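Local coordinates for protein lectin 2 (Agrocybe aegerita, PDB 4TQJ) that recognises non-reducing terminal N-acetylglucosamine as a fungal lectin, with a chain that fits a seven-bladed beta-propeller, at residues A[27-31]-A[40-44]; A[56-62]-A[391-397]; A[288-292]-A[348-352]. The protein carries 1 engineered substitution. All blocks are in the same frame, centred on the assembly; numbering follows the deposited sequence.

Contact 1 (A[27-31]-A[40-44]); sequences DGVVI and PFLAV
Val29, Val30 and Ile31 pair antiparallel with Val44, Leu42 and Phe41 as the two strands of a beta hairpin. Around Ile31 the pairing is regular: Ile31 N gives a nearly straight bond to Phe41 O (2.8 Å, 172°), and Phe41 N returns one to Ile31 O. Between Val29 and Val30 the register slips by one residue, a beta bulge that takes in Ala43. Val29 still grips both ends of it, its N bonding Val44 O and its O accepting Ala43 N, each at 2.9 Å. The packed face has Val29, Ile31 and Val44, with Phe41 starting from it and leading outward; Val29 CG2 lies beside Val44 CB (4.1 Å) and Ile31 CG1 against Ala43 CB (3.8 Å). On the other face, Val30 CG1 presses unusually close to Pro40 CB, at 3.4 Å, the two side chains lying alongside and pointing the same way. Beyond that pair this face loosens: exposed Leu42 bends CD1 back over the Gly28-Val29 backbone, and Asp27 leads off into solvent. Strand 41-44 edges its sheet, where Phe41 packs on Arg16 of the second subunit; strand 28-32 lies between it and strand 20-25, bonding through Val30 to Gly23.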
ATOM      1  N   ASP A  27     -13.093 -12.218 -18.492  1.00 17.51           N
ATOM      2  CA  ASP A  27     -11.991 -13.134 -18.774  1.00 21.03           C
ATOM      3  C   ASP A  27     -11.096 -13.370 -17.562  1.00 21.54           C
ATOM      4  O   ASP A  27     -10.046 -14.016 -17.662  1.00 20.48           O
ATOM      5  CB  ASP A  27     -11.152 -12.630 -19.954  1.00 24.46           C
ATOM      6  CG  ASP A  27     -11.982 -12.394 -21.221  1.00 24.97           C
ATOM      7  OD1 ASP A  27     -12.955 -13.132 -21.482  1.00 26.11           O
ATOM      8  OD2 ASP A  27     -11.638 -11.464 -21.971  1.00 33.91           O
ATOM      9  N   GLY A  28     -11.507 -12.846 -16.415  1.00 18.72           N
ATOM     10  CA  GLY A  28     -10.753 -13.056 -15.196  1.00 19.62           C
ATOM     11  C   GLY A  28     -10.703 -11.816 -14.337  1.00 18.38           C
ATOM     12  O   GLY A  28     -11.314 -10.801 -14.659  1.00 21.22           O
ATOM     13  N   VAL A  29      -9.954 -11.905 -13.252  1.00 19.53           N
ATOM     14  CA  VAL A  29      -9.841 -10.830 -12.279  1.00 20.70           C
ATOM     15  C   VAL A  29      -8.906  -9.734 -12.785  1.00 20.61           C
ATOM     16  O   VAL A  29      -7.729  -9.976 -13.055  1.00 21.30           O
ATOM     17  CB  VAL A  29      -9.310 -11.382 -10.950  1.00 17.39           C
ATOM     18  CG1 VAL A  29      -9.315 -10.305  -9.864  1.00 18.86           C
ATOM     19  CG2 VAL A  29     -10.129 -12.594 -10.525  1.00 18.67           C
ATOM     20  N   VAL A  30      -9.443  -8.528 -12.924  1.00 19.12           N
ATOM     21  CA  VAL A  30      -8.661  -7.388 -13.372  1.00 16.09           C
ATOM     22  C   VAL A  30      -8.402  -6.453 -12.199  1.00 20.25           C
ATOM     23  O   VAL A  30      -9.340  -6.015 -11.542  1.00 18.29           O
ATOM     24  CB  VAL A  30      -9.395  -6.617 -14.473  1.00 17.65           C
ATOM     25  CG1 VAL A  30      -8.491  -5.557 -15.050  1.00 18.31           C
ATOM     26  CG2 VAL A  30      -9.863  -7.585 -15.556  1.00 19.16           C
ATOM     27  N   ILE A  31      -7.132  -6.188 -11.906  1.00 16.96           N
ATOM     28  CA  ILE A  31      -6.783  -5.293 -10.818  1.00 15.12           C
ATOM     29  C   ILE A  31      -6.431  -3.922 -11.357  1.00 16.46           C
ATOM     30  O   ILE A  31      -5.600  -3.797 -12.260  1.00 18.94           O
ATOM     31  CB  ILE A  31      -5.577  -5.812  -9.997  1.00 20.70           C
ATOM     32  CG1 ILE A  31      -5.849  -7.216  -9.470  1.00 21.83           C
ATOM     33  CG2 ILE A  31      -5.276  -4.870  -8.837  1.00 24.76           C
ATOM     34  CD1 ILE A  31      -7.031  -7.310  -8.496  1.00 21.19           C
ATOM     35  N   PRO A  40      -5.204  -1.495 -16.016  1.00 22.35           N
ATOM     36  CA  PRO A  40      -5.860  -2.739 -15.606  1.00 22.08           C
ATOM     37  C   PRO A  40      -4.880  -3.894 -15.769  1.00 23.67           C
ATOM     38  O   PRO A  40      -4.205  -3.968 -16.791  1.00 27.40           O
ATOM     39  CB  PRO A  40      -7.001  -2.876 -16.614  1.00 24.15           C
ATOM     40  CG  PRO A  40      -6.497  -2.181 -17.846  1.00 28.25           C
ATOM     41  CD  PRO A  40      -5.684  -1.013 -17.324  1.00 28.68           C
ATOM     42  N   PHE A  41      -4.794  -4.763 -14.767  1.00 19.86           N
ATOM     43  CA  PHE A  41      -3.867  -5.883 -14.790  1.00 21.85           C
ATOM     44  C   PHE A  41      -4.628  -7.194 -14.638  1.00 21.25           C
ATOM     45  O   PHE A  41      -5.251  -7.446 -13.607  1.00 20.35           O
ATOM     46  CB  PHE A  41      -2.836  -5.717 -13.670  1.00 24.94           C
ATOM     47  CG  PHE A  41      -1.904  -6.881 -13.517  1.00 27.30           C
ATOM     48  CD1 PHE A  41      -1.754  -7.503 -12.284  1.00 34.28           C
ATOM     49  CD2 PHE A  41      -1.162  -7.345 -14.595  1.00 33.22           C
ATOM     50  CE1 PHE A  41      -0.880  -8.576 -12.129  1.00 31.15           C
ATOM     51  CE2 PHE A  41      -0.293  -8.424 -14.452  1.00 31.37           C
ATOM     52  CZ  PHE A  41      -0.156  -9.039 -13.222  1.00 32.42           C
ATOM     53  N   LEU A  42      -4.588  -8.035 -15.666  1.00 24.74           N
ATOM     54  CA  LEU A  42      -5.247  -9.334 -15.584  1.00 23.40           C
ATOM     55  C   LEU A  42      -4.481 -10.254 -14.639  1.00 26.81           C
ATOM     56  O   LEU A  42      -3.544 -10.933 -15.054  1.00 20.63           O
ATOM     57  CB  LEU A  42      -5.369  -9.968 -16.962  1.00 28.46           C
ATOM     58  CG  LEU A  42      -6.110 -11.307 -17.018  1.00 32.52           C
ATOM     59  CD1 LEU A  42      -7.520 -11.157 -16.472  1.00 21.98           C
ATOM     60  CD2 LEU A  42      -6.146 -11.846 -18.449  1.00 34.48           C
ATOM     61  N   ALA A  43      -4.889 -10.280 -13.372  1.00 18.99           N
ATOM     62  CA  ALA A  43      -4.115 -10.970 -12.341  1.00 24.07           C
ATOM     63  C   ALA A  43      -4.376 -12.479 -12.216  1.00 27.85           C
ATOM     64  O   ALA A  43      -3.483 -13.220 -11.804  1.00 25.65           O
ATOM     65  CB  ALA A  43      -4.295 -10.278 -10.983  1.00 20.35           C
ATOM     66  N   VAL A  44      -5.587 -12.922 -12.561  1.00 21.19           N
ATOM     67  CA  VAL A  44      -5.978 -14.326 -12.425  1.00 21.76           C
ATOM     68  C   VAL A  44      -6.996 -14.715 -13.486  1.00 23.40           C
ATOM     69  O   VAL A  44      -8.068 -14.100 -13.581  1.00 23.37           O
ATOM     70  CB  VAL A  44      -6.629 -14.606 -11.046  1.00 23.05           C
ATOM     71  CG1 VAL A  44      -7.112 -16.051 -10.965  1.00 22.34           C
ATOM     72  CG2 VAL A  44      -5.660 -14.302  -9.925  1.00 22.92           C
TER

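Contact 2 (A[56-62]-A[391-397]); sequences TTKHVRL and PETTVCW
Thr56 meets Glu392 and has more surface buried here than any other residue. Its hydroxyl, set between the backbone N and the carbonyl carbon (chi1 62°), donates from OG1 to Glu392 O over 2.8 Å, arriving well above the carbonyl plane. CG2 lies over the same carbonyl, 3.5 Å from Glu392 O. A water links Thr56 N, at 3.0 Å, to that oxygen too, so one residue approaches Glu392 O through both side chain and backbone. Arg61 comes next. Its chain bends at chi3 (-76°) and lays the guanidinium against Val395, whose CG2 covers one face, 3.8 Å from Arg61 NH2. The polar rim is filled otherwise: NH1 bonds Phe47 O, and two further waters lead from NH1 and NH2 to Thr393 O, the one at NH2 lying 2.8 Å from that nitrogen. Trp397 and Val395 follow with equal shares. The indole NE1 reaches Arg61 O in the ring plane, at 2.8 Å and 165°, while Leu62 CD2 approaches CZ2 obliquely at 4.1 Å. Val395 CG1 rests on one face of the same indole. Strands 60-64 and 395-399 therefore meet without sharing a sheet: backbone carbonyls take side-chain and water donors. The partners of Arg61 NH1 and NH2 here are a carbonyl and waters, with no carboxylate among them, and its charge is probably stabilised by the dipoles of these oxygens.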
ATOM      1  N   THR A  56     -22.963 -14.599 -11.582  1.00 19.82           N
ATOM      2  CA  THR A  56     -23.502 -13.739 -10.543  1.00 22.74           C
ATOM      3  C   THR A  56     -24.753 -14.359  -9.927  1.00 23.84           C
ATOM      4  O   THR A  56     -25.115 -14.036  -8.799  1.00 22.32           O
ATOM      5  CB  THR A  56     -23.834 -12.331 -11.068  1.00 21.29           C
ATOM      6  OG1 THR A  56     -24.845 -12.426 -12.077  1.00 24.80           O
ATOM      7  CG2 THR A  56     -22.583 -11.655 -11.649  1.00 18.01           C
ATOM      8  N   THR A  57     -25.403 -15.262 -10.659  1.00 22.67           N
ATOM      9  CA  THR A  57     -26.647 -15.853 -10.167  1.00 23.87           C
ATOM     10  C   THR A  57     -26.398 -17.015  -9.217  1.00 24.28           C
ATOM     11  O   THR A  57     -27.305 -17.423  -8.501  1.00 24.58           O
ATOM     12  CB  THR A  57     -27.556 -16.349 -11.303  1.00 19.28           C
ATOM     13  OG1 THR A  57     -26.847 -17.306 -12.091  1.00 22.77           O
ATOM     14  CG2 THR A  57     -27.992 -15.197 -12.185  1.00 25.29           C
ATOM     15  N   LYS A  58     -25.180 -17.549  -9.206  1.00 20.19           N
ATOM     16  CA  LYS A  58     -24.892 -18.742  -8.412  1.00 20.58           C
ATOM     17  C   LYS A  58     -23.711 -18.599  -7.457  1.00 20.08           C
ATOM     18  O   LYS A  58     -23.583 -19.372  -6.515  1.00 20.24           O
ATOM     19  CB  LYS A  58     -24.626 -19.946  -9.324  1.00 22.78           C
ATOM     20  CG  LYS A  58     -25.812 -20.369 -10.173  1.00 24.87           C
ATOM     21  CD  LYS A  58     -25.466 -21.562 -11.076  1.00 31.50           C
ATOM     22  CE  LYS A  58     -24.908 -22.736 -10.277  1.00 32.05           C
ATOM     23  NZ  LYS A  58     -24.924 -24.022 -11.045  1.00 30.55           N
ATOM     24  N   HIS A  59     -22.841 -17.626  -7.711  1.00 18.27           N
ATOM     25  CA  HIS A  59     -21.595 -17.532  -6.971  1.00 18.80           C
ATOM     26  C   HIS A  59     -21.380 -16.165  -6.345  1.00 15.40           C
ATOM     27  O   HIS A  59     -21.998 -15.181  -6.741  1.00 18.85           O
ATOM     28  CB  HIS A  59     -20.417 -17.898  -7.872  1.00 18.39           C
ATOM     29  CG  HIS A  59     -20.640 -19.143  -8.666  1.00 21.66           C
ATOM     30  ND1 HIS A  59     -20.739 -19.143 -10.043  1.00 21.28           N
ATOM     31  CD2 HIS A  59     -20.810 -20.431  -8.279  1.00 23.51           C
ATOM     32  CE1 HIS A  59     -20.952 -20.374 -10.467  1.00 23.09           C
ATOM     33  NE2 HIS A  59     -20.997 -21.177  -9.419  1.00 26.47           N
ATOM     34  N   VAL A  60     -20.480 -16.135  -5.370  1.00 17.83           N
ATOM     35  CA  VAL A  60     -20.127 -14.934  -4.631  1.00 16.04           C
ATOM     36  C   VAL A  60     -18.631 -14.694  -4.801  1.00 16.02           C
ATOM     37  O   VAL A  60     -17.815 -15.609  -4.591  1.00 16.66           O
ATOM     38  CB  VAL A  60     -20.492 -15.099  -3.128  1.00 16.13           C
ATOM     39  CG1 VAL A  60     -19.982 -13.936  -2.299  1.00 11.46           C
ATOM     40  CG2 VAL A  60     -21.992 -15.230  -2.981  1.00 18.88           C
ATOM     41  N   ARG A  61     -18.262 -13.477  -5.195  1.00 11.90           N
ATOM     42  CA  ARG A  61     -16.850 -13.155  -5.418  1.00 15.85           C
ATOM     43  C   ARG A  61     -16.405 -11.899  -4.662  1.00 16.56           C
ATOM     44  O   ARG A  61     -16.957 -10.811  -4.868  1.00 11.65           O
ATOM     45  CB  ARG A  61     -16.581 -13.021  -6.920  1.00 17.09           C
ATOM     46  CG  ARG A  61     -16.535 -14.370  -7.642  1.00 16.64           C
ATOM     47  CD  ARG A  61     -16.637 -14.211  -9.152  1.00 14.27           C
ATOM     48  NE  ARG A  61     -18.005 -13.904  -9.581  1.00 15.81           N
ATOM     49  CZ  ARG A  61     -18.357 -13.675 -10.841  1.00 18.30           C
ATOM     50  NH1 ARG A  61     -17.438 -13.724 -11.799  1.00 17.80           N
ATOM     51  NH2 ARG A  61     -19.621 -13.395 -11.139  1.00 18.13           N
ATOM     52  N   LEU A  62     -15.402 -12.059  -3.792  1.00 14.33           N
ATOM     53  CA  LEU A  62     -15.012 -11.012  -2.856  1.00 12.44           C
ATOM     54  C   LEU A  62     -13.493 -10.863  -2.743  1.00 16.77           C
ATOM     55  O   LEU A  62     -12.749 -11.578  -3.406  1.00 13.88           O
ATOM     56  CB  LEU A  62     -15.608 -11.300  -1.471  1.00 13.42           C
ATOM     57  CG  LEU A  62     -17.143 -11.428  -1.370  1.00 17.32           C
ATOM     58  CD1 LEU A  62     -17.548 -12.012  -0.028  1.00 12.67           C
ATOM     59  CD2 LEU A  62     -17.847 -10.100  -1.627  1.00 13.23           C
ATOM     60  N   PRO A 391     -23.250  -5.543 -15.402  1.00 24.69           N
ATOM     61  CA  PRO A 391     -23.574  -5.972 -14.033  1.00 22.46           C
ATOM     62  C   PRO A 391     -24.105  -7.400 -13.992  1.00 24.55           C
ATOM     63  O   PRO A 391     -23.972  -8.055 -12.964  1.00 27.04           O
ATOM     64  CB  PRO A 391     -24.664  -4.979 -13.612  1.00 26.20           C
ATOM     65  CG  PRO A 391     -24.325  -3.735 -14.380  1.00 30.66           C
ATOM     66  CD  PRO A 391     -23.849  -4.236 -15.727  1.00 22.72           C
ATOM     67  N   GLU A 392     -24.677  -7.884 -15.093  1.00 21.75           N
ATOM     68  CA  GLU A 392     -25.187  -9.251 -15.125  1.00 25.78           C
ATOM     69  C   GLU A 392     -24.085 -10.313 -15.125  1.00 23.99           C
ATOM     70  O   GLU A 392     -24.299 -11.452 -14.687  1.00 22.35           O
ATOM     71  CB  GLU A 392     -26.087  -9.462 -16.348  1.00 28.23           C
ATOM     72  CG  GLU A 392     -27.385  -8.703 -16.300  1.00 30.87           C
ATOM     73  CD  GLU A 392     -27.234  -7.244 -16.699  1.00 39.12           C
ATOM     74  OE1 GLU A 392     -26.199  -6.879 -17.305  1.00 33.82           O
ATOM     75  OE2 GLU A 392     -28.160  -6.456 -16.400  1.00 44.10           O
ATOM     76  N   THR A 393     -22.907  -9.932 -15.612  1.00 23.45           N
ATOM     77  CA  THR A 393     -21.854 -10.889 -15.926  1.00 22.23           C
ATOM     78  C   THR A 393     -20.520 -10.572 -15.242  1.00 18.30           C
ATOM     79  O   THR A 393     -19.610 -11.395 -15.235  1.00 21.54           O
ATOM     80  CB  THR A 393     -21.616 -10.901 -17.441  1.00 21.70           C
ATOM     81  OG1 THR A 393     -21.349  -9.565 -17.877  1.00 20.87           O
ATOM     82  CG2 THR A 393     -22.858 -11.403 -18.169  1.00 26.68           C
ATOM     83  N   THR A 394     -20.397  -9.373 -14.689  1.00 18.41           N
ATOM     84  CA  THR A 394     -19.167  -8.952 -14.023  1.00 15.50           C
ATOM     85  C   THR A 394     -19.492  -8.424 -12.633  1.00 17.65           C
ATOM     86  O   THR A 394     -20.628  -8.055 -12.363  1.00 15.05           O
ATOM     87  CB  THR A 394     -18.447  -7.841 -14.799  1.00 18.34           C
ATOM     88  OG1 THR A 394     -19.312  -6.699 -14.928  1.00 17.11           O
ATOM     89  CG2 THR A 394     -18.019  -8.340 -16.190  1.00 17.91           C
ATOM     90  N   VAL A 395     -18.490  -8.412 -11.757  1.00 15.52           N
ATOM     91  CA  VAL A 395     -18.590  -7.795 -10.443  1.00 15.25           C
ATOM     92  C   VAL A 395     -17.414  -6.841 -10.305  1.00 18.77           C
ATOM     93  O   VAL A 395     -16.288  -7.185 -10.668  1.00 17.55           O
ATOM     94  CB  VAL A 395     -18.481  -8.847  -9.321  1.00 15.31           C
ATOM     95  CG1 VAL A 395     -18.705  -8.195  -7.948  1.00 13.01           C
ATOM     96  CG2 VAL A 395     -19.447  -9.973  -9.552  1.00 17.39           C
ATOM     97  N   CYS A 396     -17.666  -5.635  -9.816  1.00 15.65           N
ATOM     98  CA  CYS A 396     -16.579  -4.710  -9.503  1.00 16.33           C
ATOM     99  C   CYS A 396     -16.710  -4.192  -8.097  1.00 18.88           C
ATOM    100  O   CYS A 396     -17.808  -3.862  -7.641  1.00 19.00           O
ATOM    101  CB  CYS A 396     -16.604  -3.497 -10.422  1.00 23.60           C
ATOM    102  SG  CYS A 396     -16.117  -3.834 -12.065  1.00 26.69           S
ATOM    103  N   TRP A 397     -15.579  -4.088  -7.422  1.00 15.47           N
ATOM    104  CA  TRP A 397     -15.545  -3.569  -6.075  1.00 13.50           C
ATOM    105  C   TRP A 397     -14.393  -2.574  -5.963  1.00 18.41           C
ATOM    106  O   TRP A 397     -13.398  -2.670  -6.694  1.00 19.17           O
ATOM    107  CB  TRP A 397     -15.252  -4.691  -5.078  1.00 14.89           C
ATOM    108  CG  TRP A 397     -16.198  -5.870  -5.023  1.00 17.90           C
ATOM    109  CD1 TRP A 397     -15.878  -7.185  -5.246  1.00 15.34           C
ATOM    110  CD2 TRP A 397     -17.585  -5.858  -4.650  1.00 15.11           C
ATOM    111  NE1 TRP A 397     -16.977  -7.982  -5.052  1.00 13.27           N
ATOM    112  CE2 TRP A 397     -18.038  -7.195  -4.686  1.00 14.64           C
ATOM    113  CE3 TRP A 397     -18.488  -4.847  -4.296  1.00 16.78           C
ATOM    114  CZ2 TRP A 397     -19.352  -7.544  -4.389  1.00 18.03           C
ATOM    115  CZ3 TRP A 397     -19.792  -5.194  -4.004  1.00 13.91           C
ATOM    116  CH2 TRP A 397     -20.215  -6.530  -4.054  1.00 17.37           C
TER
HETATM  117  O   HOH W   1     -23.207 -14.071 -14.496  1.00 20.32           O
HETATM  118  O   HOH W   2     -17.266 -12.357 -14.552  1.00 17.89           O
HETATM  119  O   HOH W   3     -20.037 -13.831 -13.875  1.00 21.83           O

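Contact 3 (A[288-292]-A[348-352]); sequences ADLTG and DGCAD
Asp289 O takes the backbone N-H of Ala351 over 2.9 Å, and Cys350 CA-H adds a weaker approach to the same oxygen at 3.5 Å. This bond joins the two loops directly, and a water adds to it by bridging Asp289 OD2 (2.8 Å) and Gly349 O (2.7 Å). The carboxylate is fixed from within its own loop. With CG anti to the backbone N (chi1 -176°), OD1 turns toward Thr291 N and accepts it at 3.0 Å from above the carboxylate plane, closing an Asx turn; Gly292 N adds a weak bond, and OD2 also takes Gly294 N. Asp348 makes the same kind of turn in its own loop, its OD1 accepting Cys350 N. Cys350 inserts its thiol beside the first loop: SG sits 3.4 Å from Thr291 C, and CB lies just as near Leu290 O. At the other end the contact turns apolar, where Leu290 CD1 touches Ala351 CB at 3.8 Å and Ala288 CB faces the same methyl. Asn366 ND2 bonds both Leu290 O and Ala351 O, clamping the loops from one residue. Gly292 and Gly349 both adopt positive phi, which favours glycine. The chemistry is that of two self-bonded turns docked by a backbone bond, a water bridge and the packing of Cys350, Ala351 and Leu290; Asp289 and Asp348 each brace their own turn, and Asp289 OD2 also meets the other loop through the water.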
ATOM      1  N   ALA A 288     -20.678   7.937   3.950  1.00 10.74           N
ATOM      2  CA  ALA A 288     -19.221   7.901   3.852  1.00 13.76           C
ATOM      3  C   ALA A 288     -18.657   9.104   4.584  1.00 13.44           C
ATOM      4  O   ALA A 288     -19.359  10.102   4.762  1.00 14.47           O
ATOM      5  CB  ALA A 288     -18.787   7.914   2.394  1.00 12.73           C
ATOM      6  N   ASP A 289     -17.398   9.021   5.018  1.00 12.91           N
ATOM      7  CA  ASP A 289     -16.792  10.146   5.727  1.00 13.84           C
ATOM      8  C   ASP A 289     -16.215  11.142   4.737  1.00 14.69           C
ATOM      9  O   ASP A 289     -15.161  10.899   4.149  1.00 14.97           O
ATOM     10  CB  ASP A 289     -15.701   9.684   6.709  1.00 14.26           C
ATOM     11  CG  ASP A 289     -15.136  10.838   7.527  1.00 15.42           C
ATOM     12  OD1 ASP A 289     -15.582  11.983   7.316  1.00 14.94           O
ATOM     13  OD2 ASP A 289     -14.260  10.609   8.381  1.00 15.82           O
ATOM     14  N   LEU A 290     -16.911  12.256   4.534  1.00 13.74           N
ATOM     15  CA  LEU A 290     -16.475  13.218   3.527  1.00 14.64           C
ATOM     16  C   LEU A 290     -15.632  14.340   4.120  1.00 12.39           C
ATOM     17  O   LEU A 290     -15.214  15.229   3.398  1.00 15.27           O
ATOM     18  CB  LEU A 290     -17.664  13.800   2.749  1.00 12.67           C
ATOM     19  CG  LEU A 290     -18.069  13.085   1.454  1.00 14.26           C
ATOM     20  CD1 LEU A 290     -18.453  11.619   1.694  1.00 14.26           C
ATOM     21  CD2 LEU A 290     -19.222  13.832   0.780  1.00 17.94           C
ATOM     22  N   THR A 291     -15.364  14.284   5.425  1.00 13.74           N
ATOM     23  CA  THR A 291     -14.618  15.366   6.055  1.00 15.48           C
ATOM     24  C   THR A 291     -13.443  14.933   6.931  1.00 18.75           C
ATOM     25  O   THR A 291     -12.797  15.767   7.554  1.00 19.08           O
ATOM     26  CB  THR A 291     -15.537  16.260   6.870  1.00 18.36           C
ATOM     27  OG1 THR A 291     -16.158  15.478   7.892  1.00 15.93           O
ATOM     28  CG2 THR A 291     -16.613  16.896   5.956  1.00 17.99           C
ATOM     29  N   GLY A 292     -13.157  13.636   6.973  1.00 16.03           N
ATOM     30  CA  GLY A 292     -12.000  13.158   7.705  1.00 14.80           C
ATOM     31  C   GLY A 292     -12.138  13.220   9.211  1.00 18.57           C
ATOM     32  O   GLY A 292     -11.148  13.094   9.929  1.00 16.25           O
ATOM     33  N   ASP A 348      -6.578  11.237   2.426  1.00 14.98           N
ATOM     34  CA  ASP A 348      -6.877  12.310   3.364  1.00 17.03           C
ATOM     35  C   ASP A 348      -8.101  12.026   4.259  1.00 16.33           C
ATOM     36  O   ASP A 348      -8.508  12.880   5.030  1.00 15.92           O
ATOM     37  CB  ASP A 348      -7.022  13.655   2.636  1.00 14.59           C
ATOM     38  CG  ASP A 348      -8.314  13.751   1.836  1.00 16.84           C
ATOM     39  OD1 ASP A 348      -8.939  12.698   1.586  1.00 17.32           O
ATOM     40  OD2 ASP A 348      -8.697  14.876   1.452  1.00 17.38           O
ATOM     41  N   GLY A 349      -8.677  10.828   4.165  1.00 13.91           N
ATOM     42  CA  GLY A 349      -9.841  10.478   4.981  1.00 14.24           C
ATOM     43  C   GLY A 349     -11.151  11.145   4.567  1.00 15.44           C
ATOM     44  O   GLY A 349     -12.173  11.030   5.251  1.00 15.23           O
ATOM     45  N   CYS A 350     -11.125  11.846   3.440  1.00 13.64           N
ATOM     46  CA  CYS A 350     -12.325  12.494   2.920  1.00 15.21           C
ATOM     47  C   CYS A 350     -12.711  11.817   1.612  1.00 13.90           C
ATOM     48  O   CYS A 350     -11.941  11.828   0.652  1.00 11.56           O
ATOM     49  CB  CYS A 350     -12.072  13.989   2.712  1.00 16.36           C
ATOM     50  SG  CYS A 350     -11.484  14.793   4.212  1.00 16.82           S
ATOM     51  N   ALA A 351     -13.889  11.196   1.586  1.00 15.37           N
ATOM     52  CA  ALA A 351     -14.221  10.296   0.484  1.00 11.97           C
ATOM     53  C   ALA A 351     -14.344  11.002  -0.854  1.00 14.25           C
ATOM     54  O   ALA A 351     -14.899  12.096  -0.956  1.00 12.83           O
ATOM     55  CB  ALA A 351     -15.463   9.471   0.783  1.00 12.28           C
ATOM     56  N   ASP A 352     -13.829  10.353  -1.888  1.00 11.60           N
ATOM     57  CA  ASP A 352     -13.895  10.905  -3.215  1.00 12.40           C
ATOM     58  C   ASP A 352     -14.977  10.160  -3.977  1.00 15.51           C
ATOM     59  O   ASP A 352     -15.581   9.203  -3.456  1.00 12.30           O
ATOM     60  CB  ASP A 352     -12.529  10.762  -3.896  1.00 15.33           C
ATOM     61  CG  ASP A 352     -11.405  11.274  -3.019  1.00 12.76           C
ATOM     62  OD1 ASP A 352     -11.371  12.497  -2.791  1.00 15.60           O
ATOM     63  OD2 ASP A 352     -10.582  10.467  -2.520  1.00 13.68           O
TER
HETATM   64  O   HOH W   4     -12.006   9.238   7.322  1.00 15.11           O

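In the fold
Contacts 1 and 2 share one sheet, the four-stranded blade of order 41-44, 28-32, 20-25, 395-399. Its first three strands come from the start of the chain and its last from the end, so this blade closes the propeller ring. Contact 1 lies on the outer hairpin, and contact 2 joins the blade's other edge strand to 60-64, first strand of the next sheet. Their centres are 14 Å apart, with nearest atoms about 7 Å. The centre of contact 3 lies about 27 Å from that of contact 2, across the chain's centre, and contact 3 joins the loops after strands 285-288 and 339-343 of successive blades. Its segments fall in sequence between the two halves of contact 2.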